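Local coordinates for protein putative xylanase (Bacteroides fragilis, PDB 2P1G) that is of unknown function but, as a putative xylanase with an amidase-like fold, is probably a hydrolase, perhaps of glycosyl bonds, at residues D107-Y112 with G233-R238; Q117-S122 with K154-L159; I172-I177 with I194-K199. One frame throughout, in Å; residues are numbered along the deposited sequence.

Contact 1 of 3, residues D107-Y112 with G233-R238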
loop_
_atom_site.group_PDB
_atom_site.type_symbol
_atom_site.label_atom_id
_atom_site.label_comp_id
_atom_site.label_asym_id
_atom_site.label_seq_id
_atom_site.Cartn_x
_atom_site.Cartn_y
_atom_site.Cartn_z
ATOM N N ASP A 107 -12.352 -5.573 -1.182
ATOM C CA ASP A 107 -12.430 -4.324 -0.410
ATOM C C ASP A 107 -13.396 -4.573 0.748
ATOM O O ASP A 107 -14.638 -4.459 0.614
ATOM C CB ASP A 107 -12.868 -3.168 -1.330
ATOM C CG ASP A 107 -12.804 -1.825 -0.658
ATOM O OD1 ASP A 107 -12.851 -1.798 0.590
ATOM O OD2 ASP A 107 -12.665 -0.779 -1.375
ATOM N N VAL A 108 -12.815 -4.918 1.892
ATOM C CA VAL A 108 -13.588 -5.284 3.080
ATOM C C VAL A 108 -14.304 -4.052 3.661
ATOM O O VAL A 108 -15.494 -4.100 3.975
ATOM C CB VAL A 108 -12.688 -5.920 4.162
ATOM C CG1 VAL A 108 -13.519 -6.219 5.400
ATOM C CG2 VAL A 108 -12.025 -7.225 3.624
ATOM N N THR A 109 -13.599 -2.940 3.786
ATOM C CA THR A 109 -14.281 -1.714 4.236
ATOM C C THR A 109 -15.468 -1.318 3.327
ATOM O O THR A 109 -16.440 -0.744 3.798
ATOM C CB THR A 109 -13.315 -0.528 4.488
ATOM O OG1 THR A 109 -12.095 -0.696 3.743
ATOM C CG2 THR A 109 -12.970 -0.434 5.966
ATOM N N ALA A 110 -15.387 -1.615 2.033
ATOM C CA ALA A 110 -16.524 -1.368 1.129
ATOM C C ALA A 110 -17.744 -2.199 1.501
ATOM O O ALA A 110 -18.879 -1.748 1.315
ATOM C CB ALA A 110 -16.137 -1.632 -0.314
ATOM N N ALA A 111 -17.507 -3.392 2.032
ATOM C CA ALA A 111 -18.588 -4.308 2.410
ATOM C C ALA A 111 -19.216 -3.955 3.763
ATOM O O ALA A 111 -20.394 -4.246 4.005
ATOM C CB ALA A 111 -18.071 -5.730 2.431
ATOM N N TYR A 112 -18.440 -3.337 4.641
ATOM C CA TYR A 112 -18.857 -3.152 6.035
ATOM C C TYR A 112 -19.136 -1.715 6.465
ATOM O O TYR A 112 -20.032 -1.456 7.275
ATOM C CB TYR A 112 -17.803 -3.734 6.975
ATOM C CG TYR A 112 -17.848 -5.226 7.106
ATOM C CD1 TYR A 112 -18.552 -5.844 8.164
ATOM C CD2 TYR A 112 -17.198 -6.027 6.193
ATOM C CE1 TYR A 112 -18.583 -7.242 8.290
ATOM C CE2 TYR A 112 -17.222 -7.416 6.317
ATOM C CZ TYR A 112 -17.912 -8.008 7.362
ATOM O OH TYR A 112 -17.913 -9.377 7.444
ATOM N N GLY A 233 -8.238 7.409 9.302
ATOM C CA GLY A 233 -8.942 6.129 9.339
ATOM C C GLY A 233 -8.178 5.064 8.593
ATOM O O GLY A 233 -6.955 5.213 8.376
ATOM N N ILE A 234 -8.862 3.973 8.241
ATOM C CA ILE A 234 -8.248 2.918 7.481
ATOM C C ILE A 234 -9.145 2.362 6.390
ATOM O O ILE A 234 -10.376 2.480 6.456
ATOM C CB ILE A 234 -7.796 1.738 8.389
ATOM C CG1 ILE A 234 -8.974 1.168 9.177
ATOM C CG2 ILE A 234 -6.633 2.187 9.336
ATOM C CD1 ILE A 234 -8.633 -0.182 9.979
ATOM N N ARG A 235 -8.513 1.786 5.379
ATOM C CA ARG A 235 -9.211 0.894 4.472
ATOM C C ARG A 235 -8.671 -0.509 4.750
ATOM O O ARG A 235 -7.486 -0.678 5.081
ATOM C CB ARG A 235 -8.948 1.283 3.010
ATOM C CG ARG A 235 -9.444 2.722 2.685
ATOM C CD ARG A 235 -9.229 3.015 1.184
ATOM N NE ARG A 235 -9.978 2.115 0.296
ATOM C CZ ARG A 235 -9.856 2.148 -1.026
ATOM N NH1 ARG A 235 -9.008 3.018 -1.577
ATOM N NH2 ARG A 235 -10.570 1.337 -1.794
ATOM N N VAL A 236 -9.557 -1.494 4.636
ATOM C CA VAL A 236 -9.222 -2.896 4.945
ATOM C C VAL A 236 -9.429 -3.692 3.680
ATOM O O VAL A 236 -10.535 -3.676 3.098
ATOM C CB VAL A 236 -10.117 -3.465 6.076
ATOM C CG1 VAL A 236 -9.807 -4.969 6.343
ATOM C CG2 VAL A 236 -9.982 -2.600 7.359
ATOM N N LEU A 237 -8.369 -4.369 3.240
ATOM C CA LEU A 237 -8.440 -5.231 2.069
ATOM C C LEU A 237 -8.021 -6.630 2.442
ATOM O O LEU A 237 -7.259 -6.812 3.399
ATOM C CB LEU A 237 -7.527 -4.729 0.961
ATOM C CG LEU A 237 -7.542 -3.220 0.669
ATOM C CD1 LEU A 237 -6.458 -2.915 -0.333
ATOM C CD2 LEU A 237 -8.927 -2.753 0.168
ATOM N N ARG A 238 -8.495 -7.613 1.683
ATOM C CA ARG A 238 -8.204 -9.010 2.001
ATOM C C ARG A 238 -7.923 -9.790 0.720
ATOM O O ARG A 238 -8.638 -9.634 -0.271
ATOM C CB ARG A 238 -9.395 -9.589 2.750
ATOM C CG ARG A 238 -9.304 -11.052 3.121
ATOM C CD ARG A 238 -10.518 -11.431 3.992
ATOM N NE ARG A 238 -10.564 -10.578 5.181
ATOM C CZ ARG A 238 -11.652 -10.264 5.881
ATOM N NH1 ARG A 238 -12.853 -10.765 5.568
ATOM N NH2 ARG A 238 -11.534 -9.458 6.930
HETATM O O HOH W 1 -12.001 0.601 1.453
HETATM O O HOH W 2 -14.881 -10.001 7.643
#
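Asp107 holds CG anti to its backbone N (chi1 -173°), and Arg235 bends at chi3 (62°), which brings carboxylate and guanidinium together beside the first turn of a helix. The motif is an N-capped helix start set against an antiparallel strand: Asp107 forms a non-hydrogen-bonded pair with Leu237 and is also the N-cap of helix 108-112, its OD1 accepting from Ala110 N at 2.9 Å. The other oxygen, Asp107 OD2, makes a salt bridge to Arg235 NH2 (3.0 Å); it lies in the guanidinium plane, whereas NH2 comes from above the carboxylate plane. A single water joins Asp107 OD1, Thr109 OG1 and Arg235 NE, tying the acid, the helix and the arginine together. Val108 straddles two neighbours. Its CB packs on Val236 CG1 at 3.7 Å, and its CG2 sits over the centre of one face of the Arg238 guanidinium, a group in salt bridge with Asp176. The helix start grips the backbone of Val236 on both polar atoms. Val236 O takes Thr109 N on a lone pair (3.2 Å) and, weakly, Val108 N, while Val236 N points almost straight at Thr109 OG1, 2.8 Å away with 174° at the hydrogen.

Contact 2 of 3, residues Q117-S122 with K154-L159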
loop_
_atom_site.group_PDB
_atom_site.type_symbol
_atom_site.label_atom_id
_atom_site.label_comp_id
_atom_site.label_asym_id
_atom_site.label_seq_id
_atom_site.Cartn_x
_atom_site.Cartn_y
_atom_site.Cartn_z
ATOM N N GLN A 117 -14.666 8.527 1.899
ATOM C CA GLN A 117 -13.823 9.691 1.629
ATOM C C GLN A 117 -13.792 9.935 0.128
ATOM O O GLN A 117 -13.835 8.995 -0.651
ATOM C CB GLN A 117 -12.399 9.472 2.128
ATOM C CG GLN A 117 -12.198 9.473 3.653
ATOM C CD GLN A 117 -12.475 10.815 4.329
ATOM O OE1 GLN A 117 -11.549 11.587 4.591
ATOM N NE2 GLN A 117 -13.750 11.089 4.629
ATOM N N LYS A 118 -13.725 11.204 -0.267
ATOM C CA LYS A 118 -13.617 11.575 -1.669
ATOM C C LYS A 118 -12.145 11.730 -1.955
ATOM O O LYS A 118 -11.430 12.380 -1.187
ATOM C CB LYS A 118 -14.324 12.913 -1.910
ATOM C CG LYS A 118 -14.397 13.329 -3.367
ATOM C CD LYS A 118 -15.092 14.712 -3.530
ATOM C CE LYS A 118 -16.636 14.577 -3.566
ATOM N NZ LYS A 118 -17.166 14.438 -4.975
ATOM N N LEU A 119 -11.685 11.143 -3.046
ATOM C CA LEU A 119 -10.244 11.196 -3.332
ATOM C C LEU A 119 -9.877 12.556 -3.879
ATOM O O LEU A 119 -10.654 13.153 -4.627
ATOM C CB LEU A 119 -9.828 10.101 -4.311
ATOM C CG LEU A 119 -10.135 8.641 -3.945
ATOM C CD1 LEU A 119 -9.657 7.779 -5.066
ATOM C CD2 LEU A 119 -9.485 8.192 -2.618
ATOM N N SER A 120 -8.696 13.040 -3.500
ATOM C CA SER A 120 -8.154 14.279 -4.047
ATOM C C SER A 120 -6.655 14.102 -4.131
ATOM O O SER A 120 -5.948 14.293 -3.134
ATOM C CB SER A 120 -8.495 15.491 -3.174
ATOM O OG SER A 120 -8.081 16.696 -3.833
ATOM N N LEU A 121 -6.197 13.696 -5.318
ATOM C CA LEU A 121 -4.788 13.373 -5.573
ATOM C C LEU A 121 -4.117 14.476 -6.415
ATOM O O LEU A 121 -4.666 14.895 -7.437
ATOM C CB LEU A 121 -4.702 12.046 -6.316
ATOM C CG LEU A 121 -5.493 10.879 -5.715
ATOM C CD1 LEU A 121 -5.426 9.687 -6.624
ATOM C CD2 LEU A 121 -4.947 10.562 -4.333
ATOM N N SER A 122 -2.935 14.926 -5.989
ATOM C CA SER A 122 -2.221 15.988 -6.694
ATOM C C SER A 122 -0.794 16.162 -6.228
ATOM O O SER A 122 -0.070 16.986 -6.782
ATOM C CB SER A 122 -2.963 17.333 -6.576
ATOM O OG SER A 122 -3.142 17.749 -5.221
ATOM N N LYS A 154 -13.631 10.698 -6.972
ATOM C CA LYS A 154 -14.246 9.382 -6.783
ATOM C C LYS A 154 -14.300 9.058 -5.297
ATOM O O LYS A 154 -13.444 9.508 -4.529
ATOM C CB LYS A 154 -13.463 8.279 -7.489
ATOM C CG LYS A 154 -13.173 8.506 -8.966
ATOM C CD LYS A 154 -14.344 8.217 -9.857
ATOM C CE LYS A 154 -13.915 8.346 -11.321
ATOM N NZ LYS A 154 -14.804 7.556 -12.231
ATOM N N GLU A 155 -15.290 8.272 -4.884
ATOM C CA GLU A 155 -15.397 7.960 -3.460
ATOM C C GLU A 155 -14.861 6.574 -3.171
ATOM O O GLU A 155 -14.968 5.672 -4.011
ATOM C CB GLU A 155 -16.845 8.037 -2.998
ATOM C CG GLU A 155 -17.668 6.873 -3.464
ATOM C CD GLU A 155 -19.016 6.825 -2.817
ATOM O OE1 GLU A 155 -19.543 7.914 -2.473
ATOM O OE2 GLU A 155 -19.548 5.695 -2.666
ATOM N N VAL A 156 -14.287 6.400 -1.981
ATOM C CA VAL A 156 -13.975 5.063 -1.488
ATOM C C VAL A 156 -14.580 4.894 -0.084
ATOM O O VAL A 156 -14.808 5.885 0.611
ATOM C CB VAL A 156 -12.434 4.786 -1.471
ATOM C CG1 VAL A 156 -11.837 4.830 -2.935
ATOM C CG2 VAL A 156 -11.698 5.746 -0.564
ATOM N N HIS A 157 -14.836 3.659 0.329
ATOM C CA HIS A 157 -15.276 3.412 1.721
ATOM C C HIS A 157 -14.087 3.394 2.659
ATOM O O HIS A 157 -13.010 2.953 2.267
ATOM C CB HIS A 157 -15.972 2.057 1.819
ATOM C CG HIS A 157 -17.300 1.993 1.115
ATOM N ND1 HIS A 157 -18.502 1.953 1.797
ATOM C CD2 HIS A 157 -17.609 1.899 -0.200
ATOM C CE1 HIS A 157 -19.494 1.852 0.926
ATOM N NE2 HIS A 157 -18.977 1.803 -0.291
ATOM N N TYR A 158 -14.261 3.876 3.894
ATOM C CA TYR A 158 -13.173 3.724 4.886
ATOM C C TYR A 158 -13.781 3.630 6.256
ATOM O O TYR A 158 -14.979 3.862 6.415
ATOM C CB TYR A 158 -12.155 4.887 4.812
ATOM C CG TYR A 158 -12.559 6.161 5.577
ATOM C CD1 TYR A 158 -11.698 6.743 6.520
ATOM C CD2 TYR A 158 -13.799 6.775 5.359
ATOM C CE1 TYR A 158 -12.067 7.892 7.233
ATOM C CE2 TYR A 158 -14.167 7.932 6.071
ATOM C CZ TYR A 158 -13.304 8.469 6.995
ATOM O OH TYR A 158 -13.687 9.613 7.681
ATOM N N LEU A 159 -12.971 3.270 7.240
ATOM C CA LEU A 159 -13.397 3.286 8.618
ATOM C C LEU A 159 -12.730 4.450 9.324
ATOM O O LEU A 159 -11.518 4.460 9.440
ATOM C CB LEU A 159 -12.963 2.006 9.345
ATOM C CG LEU A 159 -13.498 1.846 10.784
ATOM C CD1 LEU A 159 -15.024 1.536 10.808
ATOM C CD2 LEU A 159 -12.728 0.746 11.484
#
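Gln117 and Val156 form the hydrogen-bonded pair of a short antiparallel ladder between strands 116-118 and 155-157. Gln117 N donates to Val156 O at 2.9 Å, and Val156 N returns a bond to Gln117 O at 3.0 Å. One step beyond the strand, Leu119 N continues the ladder to Lys154 O (2.8 Å). Between these bonds lies the non-hydrogen-bonded pair Lys118 and Glu155, where the alpha carbons come close enough for CA-H...O contacts: Glu155 CA reaches Gln117 O at 3.4 Å and Lys118 CA reaches Lys154 O at 3.5 Å.

The aromatic contact is a CH-pi interaction. Tyr158 has chi1 83°, its CG wedged between the backbone N and the carbonyl carbon, and this swings the ring to the Gln117 side. The Gln117 chain, bent at chi2 (-66°), lays CG over the middle of one ring face, 3.5 Å from the centroid. Its amide then passes over the hydroxyl end of the ring, tilted 33° from the ring plane; Gln117 NE2 is 3.4 Å from Tyr158 OH, at too poor an angle for a hydrogen bond.

Apolar packing is carried by Leu119 and Val156, whose side chains cross at about a right angle; Leu119 CD2 meets Val156 CG2 at 3.9 Å. Val156 and Tyr158 also touch Arg235 of strand 231-238, which places this side of the ladder against the main sheet.

Charged groups occupy the other face, with Lys118 and Glu155. The carboxylate of Glu155 finds its salt bridge in Lys116, on the same two-stranded ladder. Since helix 138-151 lies in the connection between the strands, this is no tight hairpin but a separate two-stranded antiparallel ribbon at the edge of the domain, closing a long, largely helical excursion.

Contact 3 of 3, residues I172-I177 with I194-K199; sequences IKNGDI and IAIYIK
Asn174 and Gly175 sit at the corners of a type II beta turn, Lys173 to Asp176, that docks on strand 189-198 through Gly175 N to Ala195 O (2.9 Å) and Ala195 N to Asp176 O (2.8 Å), just ahead of the antiparallel pair Ile177 and Ile194. The turn is closed by Asp176 N to Lys173 O. Gly175, with phi 92°, takes the third position of the turn, where a side chain would press on the carbonyl oxygen before it; its bare CA rests on Ile194 CG2 at 3.7 Å.

Asn174 keeps CG anti to its carbonyl carbon (chi1 -86°), which aims the amide along the strand. There OD1 accepts from Tyr197 N at 2.8 Å, the donor lying in the plane of the amide, so the side chain takes over as acceptor where the backbone pairing stops. Its ND2 reaches on through a water to Tyr197 O.

The Tyr197 ring turns its edge to residues 172-174, with Asn174 OD1, Lys173 CA and Ile172 O all near its plane, and donates its hydroxyl to Ile172 O at 2.7 Å, from above the carbonyl plane. Ala195 CB packs against Lys173 O (3.6 Å) and also touches Ile172 CG2. Ile172 packs further on Leu202 of the next strand and on Ile234 and Val236.

The Asp176 carboxylate folds back over its own turn: OD2 takes Lys173 N at 3.0 Å, met from above the carboxylate plane, and also forms a salt bridge with Arg238. With that arginine and a backbone N-H both on OD2, this buried carboxylate is probably ionised. It links the turn to strand 231-238, while the backbone bonds and the Asn174 side chain hold it to 189-198.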
loop_
_atom_site.group_PDB
_atom_site.type_symbol
_atom_site.label_atom_id
_atom_site.label_comp_id
_atom_site.label_asym_id
_atom_site.label_seq_id
_atom_site.Cartn_x
_atom_site.Cartn_y
_atom_site.Cartn_z
ATOM N N ILE A 172 -12.142 -7.416 10.937
ATOM C CA ILE A 172 -10.776 -7.191 10.526
ATOM C C ILE A 172 -9.985 -8.367 11.066
ATOM O O ILE A 172 -9.986 -8.636 12.269
ATOM C CB ILE A 172 -10.209 -5.863 11.084
ATOM C CG1 ILE A 172 -11.070 -4.683 10.603
ATOM C CG2 ILE A 172 -8.723 -5.695 10.700
ATOM C CD1 ILE A 172 -10.764 -3.359 11.317
ATOM N N LYS A 173 -9.322 -9.064 10.158
ATOM C CA LYS A 173 -8.690 -10.340 10.464
ATOM C C LYS A 173 -7.192 -10.286 10.256
ATOM O O LYS A 173 -6.697 -9.528 9.412
ATOM C CB LYS A 173 -9.292 -11.419 9.552
ATOM C CG LYS A 173 -10.808 -11.610 9.759
ATOM C CD LYS A 173 -11.376 -12.672 8.809
ATOM C CE LYS A 173 -12.894 -12.768 8.912
ATOM N NZ LYS A 173 -13.409 -13.877 8.022
ATOM N N ASN A 174 -6.465 -11.131 10.984
ATOM C CA ASN A 174 -5.056 -11.385 10.686
ATOM C C ASN A 174 -4.800 -11.502 9.183
ATOM O O ASN A 174 -5.476 -12.258 8.514
ATOM C CB ASN A 174 -4.615 -12.721 11.307
ATOM C CG ASN A 174 -4.161 -12.585 12.756
ATOM O OD1 ASN A 174 -3.942 -11.495 13.246
ATOM N ND2 ASN A 174 -3.990 -13.719 13.435
ATOM N N GLY A 175 -3.797 -10.795 8.677
ATOM C CA GLY A 175 -3.442 -10.928 7.271
ATOM C C GLY A 175 -4.122 -9.955 6.323
ATOM O O GLY A 175 -3.732 -9.860 5.140
ATOM N N ASP A 176 -5.115 -9.215 6.816
ATOM C CA ASP A 176 -5.736 -8.180 5.975
ATOM C C ASP A 176 -4.695 -7.092 5.729
ATOM O O ASP A 176 -3.832 -6.845 6.569
ATOM C CB ASP A 176 -6.953 -7.551 6.636
ATOM C CG ASP A 176 -8.156 -8.490 6.694
ATOM O OD1 ASP A 176 -8.115 -9.591 6.079
ATOM O OD2 ASP A 176 -9.147 -8.115 7.364
ATOM N N ILE A 177 -4.778 -6.456 4.574
ATOM C CA ILE A 177 -3.935 -5.304 4.298
ATOM C C ILE A 177 -4.662 -4.091 4.839
ATOM O O ILE A 177 -5.878 -3.919 4.606
ATOM C CB ILE A 177 -3.671 -5.182 2.775
ATOM C CG1 ILE A 177 -2.790 -6.357 2.323
ATOM C CG2 ILE A 177 -3.020 -3.839 2.439
ATOM C CD1 ILE A 177 -2.808 -6.595 0.834
ATOM N N ILE A 194 0.173 -4.828 7.319
ATOM C CA ILE A 194 -0.638 -6.037 7.415
ATOM C C ILE A 194 -1.160 -6.166 8.855
ATOM O O ILE A 194 -0.380 -6.014 9.826
ATOM C CB ILE A 194 0.206 -7.283 7.028
ATOM C CG1 ILE A 194 0.722 -7.153 5.589
ATOM C CG2 ILE A 194 -0.635 -8.573 7.205
ATOM C CD1 ILE A 194 1.844 -8.133 5.258
ATOM N N ALA A 195 -2.453 -6.462 8.987
ATOM C CA ALA A 195 -3.080 -6.628 10.306
ATOM C C ALA A 195 -2.541 -7.863 11.012
ATOM O O ALA A 195 -2.371 -8.923 10.399
ATOM C CB ALA A 195 -4.586 -6.725 10.170
ATOM N N ILE A 196 -2.284 -7.710 12.301
ATOM C CA ILE A 196 -1.844 -8.831 13.129
ATOM C C ILE A 196 -2.331 -8.572 14.532
ATOM O O ILE A 196 -2.120 -7.483 15.069
ATOM C CB ILE A 196 -0.309 -9.099 13.071
ATOM C CG1 ILE A 196 0.048 -10.331 13.939
ATOM C CG2 ILE A 196 0.526 -7.888 13.500
ATOM C CD1 ILE A 196 1.492 -10.764 13.808
ATOM N N TYR A 197 -3.025 -9.557 15.096
ATOM C CA TYR A 197 -3.500 -9.468 16.460
ATOM C C TYR A 197 -2.438 -10.036 17.395
ATOM O O TYR A 197 -1.957 -11.159 17.185
ATOM C CB TYR A 197 -4.830 -10.212 16.615
ATOM C CG TYR A 197 -6.015 -9.447 16.077
ATOM C CD1 TYR A 197 -6.748 -8.583 16.905
ATOM C CD2 TYR A 197 -6.379 -9.554 14.744
ATOM C CE1 TYR A 197 -7.858 -7.866 16.406
ATOM C CE2 TYR A 197 -7.459 -8.849 14.242
ATOM C CZ TYR A 197 -8.173 -7.999 15.055
ATOM O OH TYR A 197 -9.244 -7.326 14.532
ATOM N N ILE A 198 -2.054 -9.223 18.373
ATOM C CA ILE A 198 -0.992 -9.523 19.343
ATOM C C ILE A 198 -1.589 -9.149 20.693
ATOM O O ILE A 198 -2.036 -8.020 20.861
ATOM C CB ILE A 198 0.290 -8.617 19.143
ATOM C CG1 ILE A 198 0.930 -8.813 17.757
ATOM C CG2 ILE A 198 1.346 -8.876 20.249
ATOM C CD1 ILE A 198 1.360 -10.259 17.456
ATOM N N LYS A 199 -1.606 -10.092 21.640
ATOM C CA LYS A 199 -2.188 -9.838 22.977
ATOM C C LYS A 199 -3.627 -9.302 22.905
ATOM O O LYS A 199 -4.045 -8.476 23.724
ATOM C CB LYS A 199 -1.298 -8.871 23.780
ATOM C CG LYS A 199 0.093 -9.405 24.118
ATOM C CD LYS A 199 1.018 -8.256 24.627
ATOM C CE LYS A 199 0.705 -7.814 26.047
ATOM N NZ LYS A 199 1.386 -6.516 26.427
HETATM O O HOH W 3 -3.094 -13.559 16.205
#

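In the fold
Strand 231-238 ties the three contacts together. Contact 1 lies on it directly; contact 2 meets it where Leu159 N approaches Ile234 O, and contact 3 where Leu237 O approaches Ile177 N. The centres of contacts 2 and 3 are each about 13 Å from that of contact 1, but about 23 Å from each other, on different sides of it. Along the chain contact 2 closes before contact 3 opens, and both fall within the span bounded by contact 1. The C-terminal strand thus lies within the curled antiparallel sheet, and the two-stranded ribbon of contact 2 packs beside it, consistent with a single compact domain.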